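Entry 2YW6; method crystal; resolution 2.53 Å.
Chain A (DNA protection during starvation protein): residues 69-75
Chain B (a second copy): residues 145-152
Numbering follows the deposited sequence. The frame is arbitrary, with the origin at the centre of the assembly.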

# COMPACT_ATOMS: atom_id res chain seq x y z
N ALA A 69 -16.80 24.20 -7.38
CA ALA A 69 -18.17 23.85 -7.75
C ALA A 69 -18.96 23.50 -6.50
O ALA A 69 -20.12 23.90 -6.35
CB ALA A 69 -18.17 22.68 -8.71
N GLU A 70 -18.34 22.74 -5.60
CA GLU A 70 -18.99 22.34 -4.37
C GLU A 70 -19.19 23.55 -3.48
O GLU A 70 -20.18 23.63 -2.75
CB GLU A 70 -18.17 21.27 -3.66
CG GLU A 70 -17.85 20.09 -4.56
CD GLU A 70 -17.94 18.76 -3.86
OE1 GLU A 70 -17.24 18.57 -2.83
OE2 GLU A 70 -18.71 17.90 -4.34
N ARG A 71 -18.25 24.48 -3.53
CA ARG A 71 -18.35 25.68 -2.72
C ARG A 71 -19.54 26.52 -3.20
O ARG A 71 -20.24 27.15 -2.40
CB ARG A 71 -17.05 26.49 -2.81
CG ARG A 71 -17.00 27.68 -1.85
CD ARG A 71 -17.20 27.25 -0.41
NE ARG A 71 -17.39 28.40 0.48
CZ ARG A 71 -17.67 28.32 1.78
NH1 ARG A 71 -17.80 27.14 2.38
NH2 ARG A 71 -17.86 29.43 2.49
N ILE A 72 -19.76 26.53 -4.52
CA ILE A 72 -20.87 27.27 -5.11
C ILE A 72 -22.18 26.60 -4.69
O ILE A 72 -23.14 27.28 -4.33
CB ILE A 72 -20.75 27.30 -6.65
CG1 ILE A 72 -19.56 28.19 -7.05
CG2 ILE A 72 -22.04 27.80 -7.27
CD1 ILE A 72 -19.20 28.15 -8.52
N ALA A 73 -22.24 25.28 -4.73
CA ALA A 73 -23.47 24.62 -4.33
C ALA A 73 -23.70 24.83 -2.84
O ALA A 73 -24.84 24.94 -2.37
CB ALA A 73 -23.42 23.14 -4.67
N THR A 74 -22.62 24.89 -2.07
CA THR A 74 -22.78 25.10 -0.65
C THR A 74 -23.36 26.49 -0.42
O THR A 74 -24.19 26.67 0.47
CB THR A 74 -21.45 24.94 0.09
OG1 THR A 74 -20.95 23.62 -0.16
CG2 THR A 74 -21.62 25.14 1.59
N LEU A 75 -22.93 27.45 -1.23
CA LEU A 75 -23.41 28.83 -1.12
C LEU A 75 -24.83 28.99 -1.70
O LEU A 75 -25.33 30.10 -1.85
CB LEU A 75 -22.46 29.80 -1.84
CG LEU A 75 -21.09 30.03 -1.19
CD1 LEU A 75 -20.20 30.82 -2.14
CD2 LEU A 75 -21.26 30.75 0.14
N LEU B 145 -16.75 21.89 7.71
CA LEU B 145 -18.01 22.00 8.46
C LEU B 145 -19.13 22.50 7.56
O LEU B 145 -20.24 21.99 7.61
CB LEU B 145 -17.86 22.97 9.63
CG LEU B 145 -17.38 22.46 10.99
CD1 LEU B 145 -17.07 20.96 10.91
CD2 LEU B 145 -16.17 23.27 11.44
N GLU B 146 -18.84 23.51 6.76
CA GLU B 146 -19.85 24.07 5.86
C GLU B 146 -20.17 23.17 4.68
O GLU B 146 -21.32 23.08 4.26
CB GLU B 146 -19.40 25.44 5.38
CG GLU B 146 -19.65 26.52 6.41
CD GLU B 146 -18.92 27.79 6.10
OE1 GLU B 146 -18.76 28.11 4.90
OE2 GLU B 146 -18.51 28.49 7.06
N LYS B 147 -19.15 22.52 4.13
CA LYS B 147 -19.38 21.62 3.01
C LYS B 147 -20.29 20.48 3.49
O LYS B 147 -21.24 20.10 2.82
CB LYS B 147 -18.06 21.03 2.50
CG LYS B 147 -18.29 20.03 1.37
CD LYS B 147 -17.21 18.96 1.29
CE LYS B 147 -16.00 19.44 0.53
NZ LYS B 147 -15.12 18.30 0.13
N PHE B 148 -19.99 19.95 4.67
CA PHE B 148 -20.79 18.86 5.20
C PHE B 148 -22.27 19.23 5.36
O PHE B 148 -23.15 18.43 5.03
CB PHE B 148 -20.25 18.41 6.56
CG PHE B 148 -20.94 17.19 7.10
CD1 PHE B 148 -20.60 15.92 6.63
CD2 PHE B 148 -21.96 17.31 8.04
CE1 PHE B 148 -21.27 14.79 7.09
CE2 PHE B 148 -22.63 16.19 8.52
CZ PHE B 148 -22.29 14.93 8.04
N GLN B 149 -22.53 20.43 5.88
CA GLN B 149 -23.89 20.91 6.09
C GLN B 149 -24.61 20.93 4.75
O GLN B 149 -25.80 20.64 4.66
CB GLN B 149 -23.91 22.31 6.69
CG GLN B 149 -25.27 22.72 7.23
CD GLN B 149 -25.41 24.22 7.45
OE1 GLN B 149 -26.21 24.66 8.29
NE2 GLN B 149 -24.67 25.00 6.69
N TRP B 150 -23.88 21.28 3.70
CA TRP B 150 -24.49 21.31 2.39
C TRP B 150 -24.91 19.91 1.94
O TRP B 150 -25.99 19.75 1.37
CB TRP B 150 -23.55 21.91 1.35
CG TRP B 150 -24.13 21.76 -0.01
CD1 TRP B 150 -25.35 22.21 -0.42
CD2 TRP B 150 -23.57 21.04 -1.11
NE1 TRP B 150 -25.60 21.80 -1.71
CE2 TRP B 150 -24.52 21.08 -2.16
CE3 TRP B 150 -22.37 20.36 -1.31
CZ2 TRP B 150 -24.30 20.47 -3.39
CZ3 TRP B 150 -22.14 19.75 -2.55
CH2 TRP B 150 -23.11 19.80 -3.57
N PHE B 151 -24.08 18.90 2.19
CA PHE B 151 -24.45 17.54 1.80
C PHE B 151 -25.71 17.16 2.55
O PHE B 151 -26.59 16.49 2.01
CB PHE B 151 -23.35 16.53 2.12
CG PHE B 151 -22.15 16.62 1.22
CD1 PHE B 151 -22.27 17.18 -0.06
CD2 PHE B 151 -20.92 16.13 1.62
CE1 PHE B 151 -21.17 17.25 -0.91
CE2 PHE B 151 -19.81 16.20 0.77
CZ PHE B 151 -19.94 16.76 -0.50
N VAL B 152 -25.80 17.60 3.79
CA VAL B 152 -26.97 17.33 4.62
C VAL B 152 -28.19 18.00 3.99
O VAL B 152 -29.20 17.35 3.75
CB VAL B 152 -26.77 17.86 6.08
CG1 VAL B 152 -28.01 17.60 6.91
CG2 VAL B 152 -25.56 17.17 6.73
O HOH W 1 -16.23 16.73 -1.42

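A large aromatic side chain can anchor a helix crossing when the partner helix offers a surface of small residues and backbone, and the contact between two copies of this DNA protection during starvation protein is a clear example. The last turns of one helix, ending at Thr74(A), cross a continuous helix of chain B at 65°, their axes approaching to 9.4 Å at the closest point. The backbones come nearest where the CA atoms of Thr74(A) and Trp150(B) lie 5.2 Å apart.

Trp150(B) covers the most surface. Its CA-to-CB bond points toward chain A, and one face of its indole lies against Ala73(A) CB, Thr74(A) CA and Glu70(A) O. Ala73(A) CB lies 3.1 Å from Trp150(B) CZ2, closer than carbon atoms usually pack, while Thr74(A) CA sits 4.0 Å from the centroid of the five-membered ring of Trp150(B), a CH-pi contact over the face. Although Trp150(B) NE1 is 3.3 Å from Ala73(A) O, the angle is too poor for a hydrogen bond; the indole contributes here chiefly through its face.

Thr74(A) serves both helices. Thr74(A) OG1 donates to Glu70(A) O at 2.7 Å, using the hydroxyl within its own helix, while Thr74(A) CG2 rests 3.4 Å from Glu146(B) O.

Charge pairs complete the contact. Glu70(A) starts sideways, but its end reaches chain B, where Glu70(A) OE1 makes a long salt bridge of 3.7 Å to Lys147(B) NZ. A water joins the same two atoms, donating to Glu70(A) OE1 and accepting from Lys147(B) NZ, its oxygen 2.5 Å from each. Arg71(A) points away at its CB, yet its side chain, with chi2 in p between t values at chi1 and chi3, brings the guanidinium to the partner: Arg71(A) NH1 and NH2 each donate to Glu146(B) OE1 at 2.9 Å, so a single carboxylate oxygen near the guanidinium plane receives both bonds of this buried salt bridge.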